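Local structure of TatD-related deoxyribonuclease (Thermotoga maritima, 1J6O) at residues Val204-Glu207 against Tyr208-Leu211; Leu183-Gly186 against Gly187-Tyr191; Lys234-Val237 against Glu238-Gln242. The protein probably acts as a metal-dependent DNA nuclease of the TatD family, hydrolysing ester bonds in DNA. All blocks are in the same frame, centred on the assembly; numbering follows the deposited sequence.

Contact 1: residues Val204-Glu207 against Tyr208-Leu211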
# COMPACT_ATOMS: atom_id res chain seq x y z
N VAL A 204 8.57 9.59 13.37
CA VAL A 204 7.50 10.10 12.52
C VAL A 204 6.15 10.30 13.21
O VAL A 204 5.46 11.28 12.96
CB VAL A 204 7.33 9.19 11.29
CG1 VAL A 204 6.14 9.64 10.47
CG2 VAL A 204 8.61 9.23 10.45
N GLY A 205 5.76 9.35 14.05
CA GLY A 205 4.49 9.51 14.72
C GLY A 205 3.29 9.05 13.92
O GLY A 205 3.38 8.76 12.73
N LEU A 206 2.14 9.03 14.59
CA LEU A 206 0.90 8.60 13.98
C LEU A 206 0.25 9.43 12.89
O LEU A 206 -0.56 8.92 12.13
CB LEU A 206 -0.14 8.34 15.07
CG LEU A 206 0.14 7.17 16.03
CD1 LEU A 206 -1.01 7.07 17.03
CD2 LEU A 206 0.25 5.84 15.28
N GLU A 207 0.60 10.71 12.77
CA GLU A 207 -0.01 11.54 11.75
C GLU A 207 0.42 11.16 10.33
O GLU A 207 -0.27 11.49 9.36
CB GLU A 207 0.37 13.00 12.00
CG GLU A 207 -0.42 13.99 11.18
CD GLU A 207 0.06 15.43 11.37
OE1 GLU A 207 0.43 15.80 12.51
OE2 GLU A 207 0.05 16.19 10.38
N TYR A 208 1.51 10.41 10.20
CA TYR A 208 1.97 10.05 8.87
C TYR A 208 2.06 8.58 8.50
O TYR A 208 2.75 8.23 7.56
CB TYR A 208 3.34 10.69 8.66
CG TYR A 208 3.29 12.18 8.87
CD1 TYR A 208 2.50 12.98 8.05
CD2 TYR A 208 3.98 12.78 9.92
CE1 TYR A 208 2.37 14.35 8.27
CE2 TYR A 208 3.85 14.17 10.16
CZ TYR A 208 3.04 14.93 9.33
OH TYR A 208 2.87 16.28 9.53
N ILE A 209 1.35 7.73 9.20
CA ILE A 209 1.44 6.32 8.85
C ILE A 209 0.11 5.59 8.70
O ILE A 209 -0.90 5.98 9.27
CB ILE A 209 2.22 5.55 9.93
CG1 ILE A 209 1.52 5.69 11.27
CG2 ILE A 209 3.66 6.11 10.08
CD1 ILE A 209 2.09 4.81 12.36
N VAL A 210 0.11 4.55 7.87
CA VAL A 210 -1.08 3.74 7.67
C VAL A 210 -0.55 2.32 7.84
O VAL A 210 0.66 2.09 7.73
CB VAL A 210 -1.74 3.87 6.29
CG1 VAL A 210 -2.49 5.19 6.22
CG2 VAL A 210 -0.68 3.71 5.19
N LEU A 211 -1.44 1.38 8.14
CA LEU A 211 -1.02 -0.01 8.33
C LEU A 211 -1.20 -0.80 7.05
O LEU A 211 -1.98 -0.41 6.16
CB LEU A 211 -1.90 -0.68 9.38
CG LEU A 211 -2.15 0.05 10.70
CD1 LEU A 211 -3.33 -0.62 11.40
CD2 LEU A 211 -0.89 -0.01 11.57
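Leu-206 and Ile-209 turn their carbonyl oxygens on one donor: ND2 of Asn-258, in helix 248-264, gives a hydrogen bond to Ile-209 O and a weak one to Leu-206 O. Their side chains meet too, with Leu-206 CD2 3.6 Å from Ile-209 CD1. Ile-209 CG1 stands between its own backbone N and carbonyl carbon (chi1 60°), which carries the end of the chain back over the loop. On the other branch, CG2 rests 3.8 Å from Gly-205 O; Gly-205, with positive phi, is where the chain leaves helix 195-204. Farther out, Glu-207 and Tyr-208 run alongside each other, pointing the same way. Glu-207 CB sits over the centre of the tyrosine ring in a CH-pi contact, 4.1 Å from the centroid and 9° off the normal. The extended glutamate then follows the ring to its hydroxyl, where OE2 lies 2.9 Å from Tyr-208 OH with the carboxylate turned 35° from the ring plane. Val-204 CG1 packs 3.5 Å from Tyr-208 CB, while Val-204 O lies at the ring edge. With an alanine at Tyr-208, the glutamate chain would probably lose the surface it lies along and its carboxylate be freer to swing. Two separate apolar contacts thus flank a ring that steers the glutamate's carboxylate out beside the hydroxyl.

Contact 2: residues Leu183-Gly186 against Gly187-Tyr191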
# COMPACT_ATOMS: atom_id res chain seq x y z
N LEU A 183 3.31 6.95 5.06
CA LEU A 183 4.16 5.77 5.01
C LEU A 183 3.47 4.50 5.51
O LEU A 183 2.87 4.50 6.59
CB LEU A 183 5.42 6.01 5.85
CG LEU A 183 6.10 7.35 5.60
CD1 LEU A 183 7.30 7.47 6.52
CD2 LEU A 183 6.54 7.47 4.14
N GLY A 184 3.56 3.44 4.72
CA GLY A 184 2.95 2.17 5.07
C GLY A 184 3.87 1.33 5.93
O GLY A 184 5.03 1.05 5.57
N ILE A 185 3.35 0.94 7.08
CA ILE A 185 4.08 0.13 8.06
C ILE A 185 3.38 -1.21 8.16
O ILE A 185 2.16 -1.26 8.37
CB ILE A 185 4.03 0.80 9.45
CG1 ILE A 185 4.53 2.25 9.34
CG2 ILE A 185 4.87 -0.02 10.48
CD1 ILE A 185 5.91 2.39 8.76
N GLY A 186 4.14 -2.29 7.98
CA GLY A 186 3.56 -3.61 8.05
C GLY A 186 4.30 -4.58 8.95
O GLY A 186 4.94 -4.19 9.93
N GLY A 187 4.19 -5.85 8.58
CA GLY A 187 4.81 -6.95 9.32
C GLY A 187 6.22 -6.76 9.84
O GLY A 187 6.46 -7.01 11.03
N PRO A 188 7.17 -6.32 9.01
CA PRO A 188 8.57 -6.10 9.39
C PRO A 188 8.82 -5.22 10.63
O PRO A 188 9.87 -5.32 11.26
CB PRO A 188 9.20 -5.50 8.14
CG PRO A 188 8.34 -6.18 6.99
CD PRO A 188 6.95 -6.04 7.57
N VAL A 189 7.88 -4.35 10.96
CA VAL A 189 8.04 -3.49 12.13
C VAL A 189 8.15 -4.34 13.42
O VAL A 189 8.70 -3.88 14.46
CB VAL A 189 6.86 -2.49 12.23
CG1 VAL A 189 5.63 -3.16 12.84
CG2 VAL A 189 7.29 -1.23 13.05
N THR A 190 7.63 -5.56 13.37
CA THR A 190 7.66 -6.46 14.52
C THR A 190 8.91 -7.35 14.59
O THR A 190 9.09 -8.07 15.57
CB THR A 190 6.49 -7.45 14.53
OG1 THR A 190 6.65 -8.36 13.44
CG2 THR A 190 5.14 -6.75 14.44
N TYR A 191 9.74 -7.32 13.55
CA TYR A 191 10.95 -8.15 13.51
C TYR A 191 12.00 -7.67 14.50
O TYR A 191 12.40 -6.52 14.48
CB TYR A 191 11.54 -8.17 12.10
CG TYR A 191 10.60 -8.74 11.05
CD1 TYR A 191 9.40 -9.35 11.40
CD2 TYR A 191 10.94 -8.67 9.69
CE1 TYR A 191 8.54 -9.88 10.42
CE2 TYR A 191 10.11 -9.19 8.72
CZ TYR A 191 8.92 -9.79 9.08
OH TYR A 191 8.10 -10.31 8.10
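This is a local turn contact, in which the carboxyl end of strand 181-185 folds directly into a short 3-10 segment, Gly-187 to Thr-190, before helix 195-204. One backbone bond closes the first turn: Val-189 N donates to Gly-186 O at 3.1 Å with an N-H...O angle of 159°, the donor lying above the carbonyl plane. The same oxygen is crowded by a methyl group. Val-189 CG1, held between its own backbone N and carbonyl carbon (chi1 80°), comes to 3.2 Å from Gly-186 O.

Apolar packing spans the turn as well. Ile-185 and Val-189 cross at about a right angle, and Ile-185 CG2 meets Val-189 CB at 3.6 Å, with Val-189 CG2 hardly farther away. Val-201 of helix 195-204 touches both residues, so the pair is covered from that helix.

The next carbonyl is gripped twice by one residue. Gly-187 O accepts Thr-190 N at 3.0 Å and Thr-190 OG1 at 2.8 Å, the hydroxyl coming in nearly along the C=O axis. That bond and the one between OG1 and Gln-221 N hold the threonine side chain in its rotation. Beyond it, the Tyr-191 ring folds back against Pro-188, whose CA lies 3.4 Å above the ring plane and over its centre. The ring has a cation-pi partner in Arg-224, and its OH bonds to Pro-219 O.

The turn follows the carboxyl end of a parallel strand in what the family assignment makes a TIM-barrel fold, the end where such barrels carry their active sites. Gly-186 lies near, without touching, Asp-214 and His-164, both predicted ligands of divalent metal cations.

Contact 3: residues Lys234-Val237 against Glu238-Gln242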
# COMPACT_ATOMS: atom_id res chain seq x y z
N LYS A 234 -3.11 -6.97 13.79
CA LYS A 234 -3.11 -6.64 15.22
C LYS A 234 -1.72 -6.58 15.86
O LYS A 234 -1.48 -5.79 16.76
CB LYS A 234 -3.98 -7.63 16.00
CG LYS A 234 -3.49 -9.05 15.95
CD LYS A 234 -4.59 -10.03 16.34
CE LYS A 234 -4.84 -10.08 17.83
NZ LYS A 234 -5.36 -8.79 18.34
N TYR A 235 -0.81 -7.43 15.40
CA TYR A 235 0.54 -7.49 15.91
C TYR A 235 1.33 -6.28 15.49
O TYR A 235 2.23 -5.84 16.23
CB TYR A 235 1.24 -8.78 15.42
CG TYR A 235 0.50 -10.01 15.91
CD1 TYR A 235 0.54 -10.38 17.25
CD2 TYR A 235 -0.30 -10.75 15.05
CE1 TYR A 235 -0.23 -11.45 17.73
CE2 TYR A 235 -1.07 -11.80 15.51
CZ TYR A 235 -1.03 -12.15 16.84
OH TYR A 235 -1.83 -13.18 17.27
N VAL A 236 0.99 -5.73 14.32
CA VAL A 236 1.68 -4.55 13.82
C VAL A 236 1.26 -3.37 14.69
O VAL A 236 2.09 -2.53 15.06
CB VAL A 236 1.31 -4.27 12.32
CG1 VAL A 236 1.89 -2.93 11.84
CG2 VAL A 236 1.87 -5.42 11.46
N VAL A 237 -0.03 -3.29 14.98
CA VAL A 237 -0.54 -2.22 15.81
C VAL A 237 0.08 -2.33 17.22
O VAL A 237 0.49 -1.32 17.83
CB VAL A 237 -2.08 -2.32 15.93
CG1 VAL A 237 -2.58 -1.45 17.09
CG2 VAL A 237 -2.74 -1.88 14.61
N GLU A 238 0.13 -3.55 17.74
CA GLU A 238 0.70 -3.78 19.07
C GLU A 238 2.10 -3.21 19.14
O GLU A 238 2.42 -2.43 20.04
CB GLU A 238 0.72 -5.27 19.37
CG GLU A 238 1.45 -5.66 20.63
CD GLU A 238 1.24 -7.12 20.96
OE1 GLU A 238 1.34 -7.95 20.02
OE2 GLU A 238 0.97 -7.44 22.14
N THR A 239 2.95 -3.57 18.19
CA THR A 239 4.31 -3.06 18.20
C THR A 239 4.35 -1.54 18.09
O THR A 239 5.07 -0.88 18.85
CB THR A 239 5.15 -3.70 17.05
OG1 THR A 239 5.30 -5.11 17.30
CG2 THR A 239 6.53 -3.06 16.93
N ILE A 240 3.57 -0.98 17.16
CA ILE A 240 3.56 0.47 17.01
C ILE A 240 3.16 1.15 18.30
O ILE A 240 3.78 2.15 18.69
CB ILE A 240 2.62 0.92 15.88
CG1 ILE A 240 3.18 0.41 14.54
CG2 ILE A 240 2.45 2.45 15.86
CD1 ILE A 240 2.24 0.67 13.35
N SER A 241 2.14 0.63 18.96
CA SER A 241 1.68 1.22 20.21
C SER A 241 2.78 1.14 21.29
O SER A 241 2.98 2.08 22.07
CB SER A 241 0.41 0.51 20.70
OG SER A 241 0.68 -0.81 21.17
N GLN A 242 3.51 0.04 21.31
CA GLN A 242 4.56 -0.10 22.32
C GLN A 242 5.72 0.83 22.04
O GLN A 242 6.25 1.48 22.95
CB GLN A 242 5.03 -1.55 22.36
CG GLN A 242 3.89 -2.48 22.69
CD GLN A 242 4.26 -3.93 22.59
OE1 GLN A 242 5.15 -4.31 21.82
NE2 GLN A 242 3.58 -4.76 23.38
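Ile-240 reaches back along its own helix to Val-236, one turn earlier. Its CB lies 3.6 Å from Val-236 O, and CG1 closes to 3.2 Å from the same oxygen. With CG1 anti to the carbonyl carbon (chi1 -66°) and the chain extended beyond it, CD1 is carried to 3.9 Å from Val-236 CG1. The CG2 branch turns instead to Leu-206 CD2, in the loop before strand 209-211. The side chains of Ile-240 and Val-236 lie alongside each other, pointing the same way, and make one apolar ridge. The backbone ties the same two residues: Ile-240 N donates to Val-236 O at 3.0 Å, nearly straight at 167°. Val-236 O thus carries a hydrogen bond while aliphatic carbons crowd round it.

The neighbouring rungs are ordinary alpha-helical bonds. Glu-238, Thr-239 and Ser-241 donate through N to the carbonyls of Lys-234, Tyr-235 and Val-237 in turn, and the last of these, Ser-241 N to Val-237 O, is 2.8 Å long. Ser-241 also turns its hydroxyl back on the helix, OG donating to Glu-238 O at 2.6 Å; that oxygen accepts Gln-242 N besides.

On another flank, polar and aromatic groups come together. Glu-238 is extended, which brings OE1 to 3.8 Å from Tyr-235 CD1, with carboxylate and ring planes 40° apart. Lys-234 CG covers one face of the tyrosine ring near its rim, 3.6 Å above the plane.

The helix packs against several neighbours. Val-236, Val-237 and Ile-240 press on Leu-211 of strand 209-211, Ile-240 and Ser-241 also meet helix 248-264, and Tyr-235 packs on Pro-220 and Pro-222 of the preceding loop.

How the contacts relate
Contact 1 leads into strand 209-211 and contact 2 runs out of its parallel neighbour, strand 181-185; their centres are about 11 Å apart. They are laced by probable backbone bonds such as Ile-185 N to Val-210 O, 3.0 Å. The helix of contact 3 packs on both. Leu-211 CD1 of contact 1 lies 3.5 Å from Val-237 CG2, and Gly-186 C of contact 2 lies 3.6 Å from Val-236 CG2. Contacts 2 and 3 are the closest pair, about 9 Å between centres. Contact 2 comes nearest the predicted metal site, Gly-186 lying about 7 Å from the side chain of Asp-214; the side chain of Val-236, in contact 3, stands about 10 Å from that of Asp-214.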